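PDB 5W5P: tail fiber protein from Acinetobacter phage AM24, which probably recognises and depolymerises the capsular polysaccharide of its Acinetobacter host, working as a trimeric tailspike. Local coordinates for residues D20-K23 against S29-E32; D43-F48 against T96-K101; N479-L484 against S488-T493; Q522-E525 against A531-D534. All coordinates share one frame; numbering follows the deposited sequence.

Interaction 1 of 4, residues D20-K23 against S29-E32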
loop_
_atom_site.group_PDB
_atom_site.type_symbol
_atom_site.label_atom_id
_atom_site.label_comp_id
_atom_site.label_asym_id
_atom_site.label_seq_id
_atom_site.Cartn_x
_atom_site.Cartn_y
_atom_site.Cartn_z
ATOM N N ASP A 20 -26.074 64.125 21.473
ATOM C CA ASP A 20 -25.133 64.443 22.541
ATOM C C ASP A 20 -25.808 65.021 23.778
ATOM O O ASP A 20 -25.164 65.114 24.828
ATOM C CB ASP A 20 -24.071 65.418 22.033
ATOM C CG ASP A 20 -22.688 65.102 22.574
ATOM O OD1 ASP A 20 -22.498 65.182 23.808
ATOM O OD2 ASP A 20 -21.797 64.761 21.765
ATOM N N LEU A 21 -27.076 65.406 23.685
ATOM C CA LEU A 21 -27.809 65.936 24.827
ATOM C C LEU A 21 -28.593 64.864 25.569
ATOM O O LEU A 21 -29.285 65.182 26.540
ATOM C CB LEU A 21 -28.758 67.053 24.377
ATOM C CG LEU A 21 -28.202 68.478 24.307
ATOM C CD1 LEU A 21 -26.844 68.539 23.602
ATOM C CD2 LEU A 21 -29.202 69.390 23.621
ATOM N N ILE A 22 -28.507 63.610 25.131
ATOM C CA ILE A 22 -29.139 62.480 25.800
ATOM C C ILE A 22 -28.055 61.693 26.528
ATOM O O ILE A 22 -26.986 61.433 25.964
ATOM C CB ILE A 22 -29.897 61.587 24.802
ATOM C CG1 ILE A 22 -30.788 62.438 23.890
ATOM C CG2 ILE A 22 -30.697 60.519 25.532
ATOM C CD1 ILE A 22 -31.906 63.156 24.619
ATOM N N LYS A 23 -28.330 61.317 27.775
ATOM C CA LYS A 23 -27.368 60.631 28.627
ATOM C C LYS A 23 -27.810 59.193 28.861
ATOM O O LYS A 23 -28.951 58.946 29.266
ATOM C CB LYS A 23 -27.206 61.353 29.967
ATOM C CG LYS A 23 -26.199 60.701 30.910
ATOM C CD LYS A 23 -26.320 61.252 32.327
ATOM C CE LYS A 23 -24.970 61.303 33.035
ATOM N NZ LYS A 23 -25.104 61.853 34.417
ATOM N N SER A 29 -22.814 59.882 26.695
ATOM C CA SER A 29 -23.909 60.462 25.936
ATOM C C SER A 29 -24.461 59.455 24.934
ATOM O O SER A 29 -23.815 58.461 24.587
ATOM C CB SER A 29 -23.447 61.722 25.204
ATOM O OG SER A 29 -22.658 61.397 24.073
ATOM N N GLN A 30 -25.684 59.726 24.467
ATOM C CA GLN A 30 -26.273 58.885 23.431
ATOM C C GLN A 30 -25.444 58.916 22.157
ATOM O O GLN A 30 -25.344 57.902 21.458
ATOM C CB GLN A 30 -27.706 59.323 23.133
ATOM C CG GLN A 30 -28.398 58.486 22.070
ATOM C CD GLN A 30 -28.677 57.074 22.538
ATOM O OE1 GLN A 30 -29.186 56.867 23.638
ATOM N NE2 GLN A 30 -28.340 56.091 21.706
ATOM N N GLN A 31 -24.839 60.064 21.842
ATOM C CA GLN A 31 -23.968 60.134 20.676
ATOM C C GLN A 31 -22.812 59.149 20.791
ATOM O O GLN A 31 -22.460 58.482 19.813
ATOM C CB GLN A 31 -23.443 61.556 20.489
ATOM C CG GLN A 31 -22.654 61.743 19.206
ATOM C CD GLN A 31 -23.407 61.252 17.989
ATOM O OE1 GLN A 31 -24.444 61.807 17.617
ATOM N NE2 GLN A 31 -22.893 60.202 17.361
ATOM N N GLU A 32 -22.216 59.032 21.982
ATOM C CA GLU A 32 -21.134 58.068 22.175
ATOM C C GLU A 32 -21.638 56.631 22.084
ATOM O O GLU A 32 -20.924 55.756 21.579
ATOM C CB GLU A 32 -20.447 58.307 23.519
ATOM C CG GLU A 32 -19.540 59.521 23.544
ATOM C CD GLU A 32 -19.318 60.049 24.949
ATOM O OE1 GLU A 32 -20.317 60.309 25.655
ATOM O OE2 GLU A 32 -18.144 60.202 25.351
#
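The carbonyl oxygen of Ile22 meets two neighbouring groups of the opposite segment at once: it accepts from Gln30 N at 2.6 Å and also takes a CA-H...O contact from Ser29 CA at 3.2 Å. This fixes the short strand 22-23 against the start of helix 30-35, in the N-terminal region of the trimeric tailspike, where Lys23 and Ser29 form a single beta bridge. Ser29 and Glu32 make a capping box. Serine suits the N-cap because its short hydroxyl turns back on the first helical turn: with OG set between the backbone N and the carbonyl carbon (chi1 75°), it accepts from Glu32 N at 3.2 Å. Glutamate completes the box because its carboxylate can reach back to the cap, Glu32 OE1 accepting from both Ser29 N and Ser29 OG. Ile22 lies side by side with Gln30, the two CB atoms 3.6 Å apart, and packs on Ile22 of the third subunit. The amide of Gln30 reaches Asn34 of its own helix and Asn34 of the second subunit, while that of Gln31 binds Asn35 and, on the third subunit, Ser25 and Asp24. Asp20 crosses Gln31 at about a right angle, and its OD2 rests 3.8 Å from Gln31 CB.

Interaction 2 of 4, residues D43-F48 against T96-K101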
loop_
_atom_site.group_PDB
_atom_site.type_symbol
_atom_site.label_atom_id
_atom_site.label_comp_id
_atom_site.label_asym_id
_atom_site.label_seq_id
_atom_site.Cartn_x
_atom_site.Cartn_y
_atom_site.Cartn_z
ATOM N N ASP A 43 -8.584 52.699 12.958
ATOM C CA ASP A 43 -8.403 54.025 13.538
ATOM C C ASP A 43 -9.645 54.481 14.297
ATOM O O ASP A 43 -9.528 55.168 15.318
ATOM C CB ASP A 43 -8.042 55.034 12.446
ATOM C CG ASP A 43 -7.561 56.359 13.011
ATOM O OD1 ASP A 43 -6.527 56.367 13.713
ATOM O OD2 ASP A 43 -8.215 57.397 12.754
ATOM N N ASP A 44 -10.836 54.110 13.819
ATOM C CA ASP A 44 -12.055 54.459 14.538
ATOM C C ASP A 44 -12.116 53.781 15.899
ATOM O O ASP A 44 -12.624 54.371 16.857
ATOM C CB ASP A 44 -13.282 54.083 13.711
ATOM C CG ASP A 44 -13.383 54.879 12.431
ATOM O OD1 ASP A 44 -12.820 55.994 12.375
ATOM O OD2 ASP A 44 -14.027 54.389 11.479
ATOM N N LEU A 45 -11.613 52.550 16.010
ATOM C CA LEU A 45 -11.611 51.881 17.307
ATOM C C LEU A 45 -10.619 52.535 18.260
ATOM O O LEU A 45 -10.954 52.808 19.418
ATOM C CB LEU A 45 -11.297 50.397 17.138
ATOM C CG LEU A 45 -11.243 49.584 18.433
ATOM C CD1 LEU A 45 -12.631 49.414 19.037
ATOM C CD2 LEU A 45 -10.601 48.232 18.184
ATOM N N ARG A 46 -9.398 52.807 17.787
ATOM C CA ARG A 46 -8.393 53.434 18.644
ATOM C C ARG A 46 -8.840 54.805 19.133
ATOM O O ARG A 46 -8.393 55.259 20.193
ATOM C CB ARG A 46 -7.060 53.551 17.900
ATOM C CG ARG A 46 -6.351 52.220 17.681
ATOM C CD ARG A 46 -4.923 52.425 17.200
ATOM N NE ARG A 46 -4.257 51.157 16.942
ATOM C CZ ARG A 46 -4.115 50.621 15.733
ATOM N NH1 ARG A 46 -4.589 51.250 14.666
ATOM N NH2 ARG A 46 -3.499 49.458 15.588
ATOM N N ASN A 47 -9.709 55.480 18.383
ATOM C CA ASN A 47 -10.246 56.768 18.802
ATOM C C ASN A 47 -11.539 56.640 19.595
ATOM O O ASN A 47 -12.046 57.650 20.093
ATOM C CB ASN A 47 -10.483 57.663 17.581
ATOM C CG ASN A 47 -9.196 58.212 17.008
ATOM O OD1 ASN A 47 -8.852 59.372 17.224
ATOM N ND2 ASN A 47 -8.466 57.374 16.285
ATOM N N PHE A 48 -12.075 55.431 19.725
ATOM C CA PHE A 48 -13.324 55.194 20.431
ATOM C C PHE A 48 -13.049 54.850 21.889
ATOM O O PHE A 48 -12.089 54.139 22.205
ATOM C CB PHE A 48 -14.097 54.063 19.753
ATOM C CG PHE A 48 -15.372 53.688 20.450
ATOM C CD1 PHE A 48 -16.454 54.555 20.460
ATOM C CD2 PHE A 48 -15.497 52.460 21.078
ATOM C CE1 PHE A 48 -17.635 54.206 21.093
ATOM C CE2 PHE A 48 -16.676 52.103 21.712
ATOM C CZ PHE A 48 -17.746 52.977 21.719
ATOM N N THR A 96 -7.349 52.093 26.425
ATOM C CA THR A 96 -8.130 50.865 26.448
ATOM C C THR A 96 -7.479 49.803 25.572
ATOM O O THR A 96 -7.175 50.050 24.399
ATOM C CB THR A 96 -9.556 51.130 25.967
ATOM O OG1 THR A 96 -10.233 51.978 26.906
ATOM C CG2 THR A 96 -10.320 49.826 25.831
ATOM N N ARG A 97 -7.264 48.619 26.145
ATOM C CA ARG A 97 -6.752 47.477 25.393
ATOM C C ARG A 97 -7.937 46.731 24.794
ATOM O O ARG A 97 -8.664 46.028 25.500
ATOM C CB ARG A 97 -5.911 46.570 26.281
ATOM C CG ARG A 97 -4.427 46.851 26.182
ATOM C CD ARG A 97 -4.038 47.995 27.110
ATOM N NE ARG A 97 -2.649 48.406 26.927
ATOM C CZ ARG A 97 -2.176 49.602 27.253
ATOM N NH1 ARG A 97 -2.981 50.516 27.777
ATOM N NH2 ARG A 97 -0.896 49.881 27.056
ATOM N N TRP A 98 -8.130 46.899 23.488
ATOM C CA TRP A 98 -9.123 46.145 22.735
ATOM C C TRP A 98 -8.502 44.839 22.249
ATOM O O TRP A 98 -7.425 44.840 21.644
ATOM C CB TRP A 98 -9.635 46.965 21.547
ATOM C CG TRP A 98 -10.396 48.213 21.937
ATOM C CD1 TRP A 98 -9.901 49.483 22.033
ATOM C CD2 TRP A 98 -11.787 48.302 22.277
ATOM N NE1 TRP A 98 -10.893 50.350 22.416
ATOM C CE2 TRP A 98 -12.061 49.650 22.569
ATOM C CE3 TRP A 98 -12.826 47.370 22.359
ATOM C CZ2 TRP A 98 -13.331 50.091 22.938
ATOM C CZ3 TRP A 98 -14.086 47.812 22.728
ATOM C CH2 TRP A 98 -14.326 49.155 23.012
ATOM N N LYS A 99 -9.178 43.726 22.515
ATOM C CA LYS A 99 -8.696 42.408 22.124
ATOM C C LYS A 99 -9.721 41.725 21.232
ATOM O O LYS A 99 -10.913 41.696 21.548
ATOM C CB LYS A 99 -8.386 41.538 23.349
ATOM C CG LYS A 99 -7.523 42.259 24.351
ATOM C CD LYS A 99 -7.113 41.416 25.537
ATOM C CE LYS A 99 -5.807 41.954 26.115
ATOM N NZ LYS A 99 -5.631 41.508 27.522
ATOM N N ARG A 100 -9.246 41.181 20.120
ATOM C CA ARG A 100 -10.117 40.504 19.171
ATOM C C ARG A 100 -10.672 39.226 19.783
ATOM O O ARG A 100 -9.960 38.479 20.460
ATOM C CB ARG A 100 -9.347 40.187 17.884
ATOM C CG ARG A 100 -10.141 39.446 16.827
ATOM C CD ARG A 100 -9.236 38.992 15.682
ATOM N NE ARG A 100 -8.562 40.110 15.025
ATOM C CZ ARG A 100 -9.078 40.800 14.014
ATOM N NH1 ARG A 100 -10.278 40.488 13.546
ATOM N NH2 ARG A 100 -8.397 41.797 13.468
ATOM N N LYS A 101 -11.960 38.989 19.554
ATOM C CA LYS A 101 -12.609 37.748 19.958
ATOM C C LYS A 101 -12.377 36.723 18.857
ATOM O O LYS A 101 -12.878 36.882 17.740
ATOM C CB LYS A 101 -14.101 37.965 20.195
ATOM C CG LYS A 101 -14.438 39.056 21.209
ATOM C CD LYS A 101 -14.888 38.459 22.532
ATOM C CE LYS A 101 -15.978 39.299 23.178
ATOM N NZ LYS A 101 -16.499 38.648 24.409
#
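Leu45 carries CG anti to its backbone N (chi1 179°), which swings its branches from the helix toward the indole of Trp98, whose own CG stands anti to the carbonyl carbon. Leucine comes down on one face of the indole. Leu45 CD1 sits over the centre of the ring system, 3.6 Å from the centroid of the five-membered ring and only 15° off its normal, a well-placed CH-pi contact; its closest ring atom is Trp98 CD2 at 3.5 Å. The second branch covers the root of the side chain, with Leu45 CD2 3.7 Å from Trp98 CB. A forked leucine suits this place because one methyl can cap the ring while the other fills the angle beside CB. On the opposite face, toward the rim, lies Thr96 CG2, so the indole is held between two methyls. Farther out, Trp98 CZ2 meets the edge of the Phe48 ring, 3.7 Å from Phe48 CD2, and the two planes are inclined at 34°, an oblique pairing. Tryptophan is large enough to touch both the helix and the loop after it. Val57 of strand 56-59 touches both Leu45 and Trp98, and Leu90 of strand 89-91 also packs on Leu45. These side chains form part of the buried apolar layer between helix 42-46 and a four-stranded antiparallel sheet, which the helix meets through an inner strand, 97-100.

Interaction 3 of 4, residues N479-L484 against S488-T493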
loop_
_atom_site.group_PDB
_atom_site.type_symbol
_atom_site.label_atom_id
_atom_site.label_comp_id
_atom_site.label_asym_id
_atom_site.label_seq_id
_atom_site.Cartn_x
_atom_site.Cartn_y
_atom_site.Cartn_z
ATOM N N ASN A 479 -5.013 -40.400 -9.876
ATOM C CA ASN A 479 -6.469 -40.299 -9.835
ATOM C C ASN A 479 -6.948 -38.886 -10.151
ATOM O O ASN A 479 -8.008 -38.706 -10.760
ATOM C CB ASN A 479 -6.984 -40.748 -8.467
ATOM C CG ASN A 479 -6.564 -39.814 -7.341
ATOM O OD1 ASN A 479 -5.410 -39.393 -7.267
ATOM N ND2 ASN A 479 -7.506 -39.480 -6.462
ATOM N N LEU A 480 -6.186 -37.872 -9.743
ATOM C CA LEU A 480 -6.577 -36.498 -10.039
ATOM C C LEU A 480 -6.244 -36.107 -11.474
ATOM O O LEU A 480 -6.922 -35.247 -12.045
ATOM C CB LEU A 480 -5.917 -35.546 -9.041
ATOM C CG LEU A 480 -6.305 -35.867 -7.594
ATOM C CD1 LEU A 480 -5.696 -34.883 -6.627
ATOM C CD2 LEU A 480 -7.820 -35.912 -7.431
ATOM N N ILE A 481 -5.221 -36.725 -12.073
ATOM C CA ILE A 481 -4.981 -36.543 -13.503
ATOM C C ILE A 481 -6.176 -37.041 -14.302
ATOM O O ILE A 481 -6.670 -36.358 -15.208
ATOM C CB ILE A 481 -3.688 -37.257 -13.933
ATOM C CG1 ILE A 481 -2.482 -36.701 -13.178
ATOM C CG2 ILE A 481 -3.475 -37.110 -15.429
ATOM C CD1 ILE A 481 -1.172 -37.354 -13.589
ATOM N N SER A 482 -6.660 -38.246 -13.979
ATOM C CA SER A 482 -7.835 -38.790 -14.651
ATOM C C SER A 482 -9.085 -37.953 -14.411
ATOM O O SER A 482 -10.004 -37.985 -15.237
ATOM C CB SER A 482 -8.086 -40.228 -14.193
ATOM O OG SER A 482 -6.959 -41.047 -14.450
ATOM N N ASN A 483 -9.137 -37.203 -13.307
ATOM C CA ASN A 483 -10.315 -36.403 -12.996
ATOM C C ASN A 483 -10.434 -35.162 -13.873
ATOM O O ASN A 483 -11.532 -34.610 -13.989
ATOM C CB ASN A 483 -10.296 -35.997 -11.523
ATOM C CG ASN A 483 -11.120 -36.923 -10.652
ATOM O OD1 ASN A 483 -12.071 -36.491 -9.997
ATOM N ND2 ASN A 483 -10.770 -38.207 -10.651
ATOM N N LEU A 484 -9.339 -34.710 -14.486
ATOM C CA LEU A 484 -9.388 -33.529 -15.339
ATOM C C LEU A 484 -10.333 -33.750 -16.514
ATOM O O LEU A 484 -10.454 -34.858 -17.045
ATOM C CB LEU A 484 -7.990 -33.181 -15.853
ATOM C CG LEU A 484 -6.946 -32.921 -14.768
ATOM C CD1 LEU A 484 -5.599 -32.578 -15.389
ATOM C CD2 LEU A 484 -7.414 -31.815 -13.842
ATOM N N SER A 488 -6.161 -33.049 -23.186
ATOM C CA SER A 488 -4.890 -32.365 -23.394
ATOM C C SER A 488 -4.270 -31.838 -22.104
ATOM O O SER A 488 -3.081 -31.507 -22.104
ATOM C CB SER A 488 -5.074 -31.218 -24.388
ATOM O OG SER A 488 -6.158 -30.386 -24.011
ATOM N N SER A 489 -5.030 -31.762 -21.012
ATOM C CA SER A 489 -4.499 -31.274 -19.747
ATOM C C SER A 489 -3.832 -32.352 -18.905
ATOM O O SER A 489 -3.182 -32.017 -17.910
ATOM C CB SER A 489 -5.611 -30.628 -18.911
ATOM O OG SER A 489 -6.518 -29.914 -19.723
ATOM N N ARG A 490 -3.969 -33.628 -19.274
ATOM C CA ARG A 490 -3.596 -34.700 -18.357
ATOM C C ARG A 490 -2.100 -34.997 -18.383
ATOM O O ARG A 490 -1.462 -35.075 -17.329
ATOM C CB ARG A 490 -4.397 -35.959 -18.681
ATOM C CG ARG A 490 -5.899 -35.736 -18.682
ATOM C CD ARG A 490 -6.656 -37.003 -18.349
ATOM N NE ARG A 490 -8.097 -36.775 -18.321
ATOM C CZ ARG A 490 -8.945 -37.236 -19.238
ATOM N NH1 ARG A 490 -8.496 -37.957 -20.258
ATOM N NH2 ARG A 490 -10.241 -36.976 -19.134
ATOM N N ALA A 491 -1.529 -35.163 -19.575
ATOM C CA ALA A 491 -0.159 -35.649 -19.699
ATOM C C ALA A 491 0.837 -34.688 -19.056
ATOM O O ALA A 491 0.629 -33.472 -19.012
ATOM C CB ALA A 491 0.200 -35.860 -21.170
ATOM N N CYS A 492 1.934 -35.252 -18.559
ATOM C CA CYS A 492 3.011 -34.474 -17.962
ATOM C C CYS A 492 4.219 -35.384 -17.792
ATOM O O CYS A 492 4.137 -36.604 -17.958
ATOM C CB CYS A 492 2.595 -33.863 -16.622
ATOM S SG CYS A 492 2.114 -35.075 -15.367
ATOM N N THR A 493 5.353 -34.764 -17.478
ATOM C CA THR A 493 6.562 -35.470 -17.087
ATOM C C THR A 493 7.052 -34.890 -15.768
ATOM O O THR A 493 6.617 -33.813 -15.346
ATOM C CB THR A 493 7.654 -35.376 -18.159
ATOM O OG1 THR A 493 7.922 -34.002 -18.466
ATOM C CG2 THR A 493 7.207 -36.095 -19.419
#
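The chain leaves the weakly bonded helical turn 479-483 and returns within a few residues toward strand 492-503, bringing the CA atoms of Ile481 and Arg490 to 5.4 Å of each other. Arg490 runs extended from CG to NE along the helical turn and lays its guanidinium edge against the carbonyl of Leu484. Both NE and NH2 grip the single oxygen side-on: Arg490 NH2 lies 3.0 Å from Leu484 O with a fairly straight N-H...O angle of 152°, whereas Arg490 NE, at 3.3 Å, approaches from well above the carbonyl plane. The two nitrogens come from the same face of that plane, and Leu484 O lies close to the plane of the guanidinium. Arginine suits the position because its long aliphatic stem can follow the turn before its head meets a main-chain acceptor; on the way Arg490 CD passes 3.2 Å from Ile481 O. These residues form the lead-in to a five-stranded antiparallel sheet of the C-terminal domain, in which strand 492-503 lies between strands 509-523 and 598-608. Ile481 supplies the apolar contact: its CG2 packs 3.6 Å from Arg490 CB, and Ile481 CD1 comes only loosely near Cys492 SG, at 4.4 Å, while Val521 and Val535 of the sheet touch the same side chain. Leu484 points across to the other segment, where its CD1 rests 3.5 Å from Ser489 O.

Interaction 4 of 4, residues Q522-E525 against A531-D534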
loop_
_atom_site.group_PDB
_atom_site.type_symbol
_atom_site.label_atom_id
_atom_site.label_comp_id
_atom_site.label_asym_id
_atom_site.label_seq_id
_atom_site.Cartn_x
_atom_site.Cartn_y
_atom_site.Cartn_z
ATOM N N GLN A 522 0.895 -40.382 -19.680
ATOM C CA GLN A 522 0.132 -40.170 -20.905
ATOM C C GLN A 522 -1.014 -41.172 -20.986
ATOM O O GLN A 522 -0.832 -42.362 -20.712
ATOM C CB GLN A 522 1.024 -40.294 -22.148
ATOM C CG GLN A 522 0.276 -40.255 -23.490
ATOM C CD GLN A 522 -0.166 -38.848 -23.892
ATOM O OE1 GLN A 522 0.628 -37.900 -23.877
ATOM N NE2 GLN A 522 -1.437 -38.709 -24.261
ATOM N N GLY A 523 -2.188 -40.678 -21.378
ATOM C CA GLY A 523 -3.363 -41.487 -21.605
ATOM C C GLY A 523 -3.925 -41.249 -22.995
ATOM O O GLY A 523 -3.197 -40.962 -23.949
ATOM N N SER A 524 -5.245 -41.374 -23.097
ATOM C CA SER A 524 -5.921 -41.126 -24.363
ATOM C C SER A 524 -5.919 -39.632 -24.675
ATOM O O SER A 524 -6.288 -38.809 -23.832
ATOM C CB SER A 524 -7.354 -41.655 -24.306
ATOM O OG SER A 524 -7.380 -43.003 -23.865
ATOM N N GLU A 525 -5.502 -39.283 -25.893
ATOM C CA GLU A 525 -5.423 -37.890 -26.323
ATOM C C GLU A 525 -5.775 -37.815 -27.800
ATOM O O GLU A 525 -5.125 -38.461 -28.627
ATOM C CB GLU A 525 -4.028 -37.314 -26.074
ATOM C CG GLU A 525 -3.916 -35.820 -26.306
ATOM C CD GLU A 525 -2.856 -35.175 -25.432
ATOM O OE1 GLU A 525 -2.159 -35.914 -24.704
ATOM O OE2 GLU A 525 -2.722 -33.932 -25.469
ATOM N N ALA A 531 -12.056 -43.893 -25.888
ATOM C CA ALA A 531 -11.099 -43.243 -25.004
ATOM C C ALA A 531 -11.358 -43.622 -23.551
ATOM O O ALA A 531 -12.489 -43.902 -23.147
ATOM C CB ALA A 531 -11.162 -41.724 -25.170
ATOM N N THR A 532 -10.289 -43.632 -22.764
ATOM C CA THR A 532 -10.370 -43.938 -21.345
ATOM C C THR A 532 -9.778 -42.790 -20.543
ATOM O O THR A 532 -8.966 -42.008 -21.044
ATOM C CB THR A 532 -9.630 -45.236 -21.001
ATOM O OG1 THR A 532 -9.649 -45.432 -19.582
ATOM C CG2 THR A 532 -8.191 -45.154 -21.469
ATOM N N THR A 533 -10.194 -42.703 -19.276
ATOM C CA THR A 533 -9.638 -41.709 -18.368
ATOM C C THR A 533 -8.331 -42.160 -17.730
ATOM O O THR A 533 -7.609 -41.322 -17.181
ATOM C CB THR A 533 -10.634 -41.374 -17.257
ATOM O OG1 THR A 533 -10.892 -42.548 -16.476
ATOM C CG2 THR A 533 -11.937 -40.845 -17.837
ATOM N N ASP A 534 -8.023 -43.456 -17.773
ATOM C CA ASP A 534 -6.785 -43.947 -17.182
ATOM C C ASP A 534 -5.582 -43.322 -17.877
ATOM O O ASP A 534 -5.564 -43.159 -19.098
ATOM C CB ASP A 534 -6.706 -45.474 -17.286
ATOM C CG ASP A 534 -7.872 -46.176 -16.607
ATOM O OD1 ASP A 534 -8.515 -45.567 -15.728
ATOM O OD2 ASP A 534 -8.142 -47.345 -16.954
HETATM O O HOH W 1 -6.479 -41.346 -20.703
#
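Water 1 is held by three backbone groups: it accepts from Ser524 N at 2.7 Å and donates to Thr532 O and Asp534 O, each 2.6 Å from the water oxygen. It thereby joins the two arms of the loop linking strands 509-523 and 535-546, antiparallel neighbours in the five-stranded sheet of the C-terminal domain. Beside the water runs a direct bond, Thr532 N to Ser524 OG at 3.2 Å and almost straight at 175°. The small hydroxyl of serine suits this spot, since with OG beside the backbone N (chi1 -51°) it reaches across the loop; the same oxygen also bonds Ile552 O of the second subunit. Thr532 contributes twice. Its methyl CG2 touches Ser524 OG, while its OG1 turns back to accept from Asp534 N, forming an ST turn that shapes the main chain near the water. Gly523 CA lies 3.7 Å from Asp534 O, a close approach that a residue without a side chain permits. Ala531 offers only a methyl, which fits against Ser524 CB. Within 522-525, the amide of Gln522 braces its own segment: Gln522 NE2 donates to Gly523 O and, at 2.9 Å, to the anti lone pair of Glu525 OE1.

How the interactions relate
From the N terminus the four contacts follow in series, none nested in or crossing another. Interaction 1 closes a loop of five residues before helix 30-35, and interaction 2 then spans 47 residues to fix helix 42-46 on its sheet; the two touch where Glu32 O packs on Phe48 CE1. The long run of parallel strands comes next, and interactions 3 and 4 lie beyond it, on the opposite side of the chain's centre, with some 92 Å between the centres of interactions 2 and 3. Each closes a short loop at the same C-terminal sheet. Their centres are 9 Å apart, and Ser482 OG probably hydrogen-bonds to Thr533 O, joining them directly.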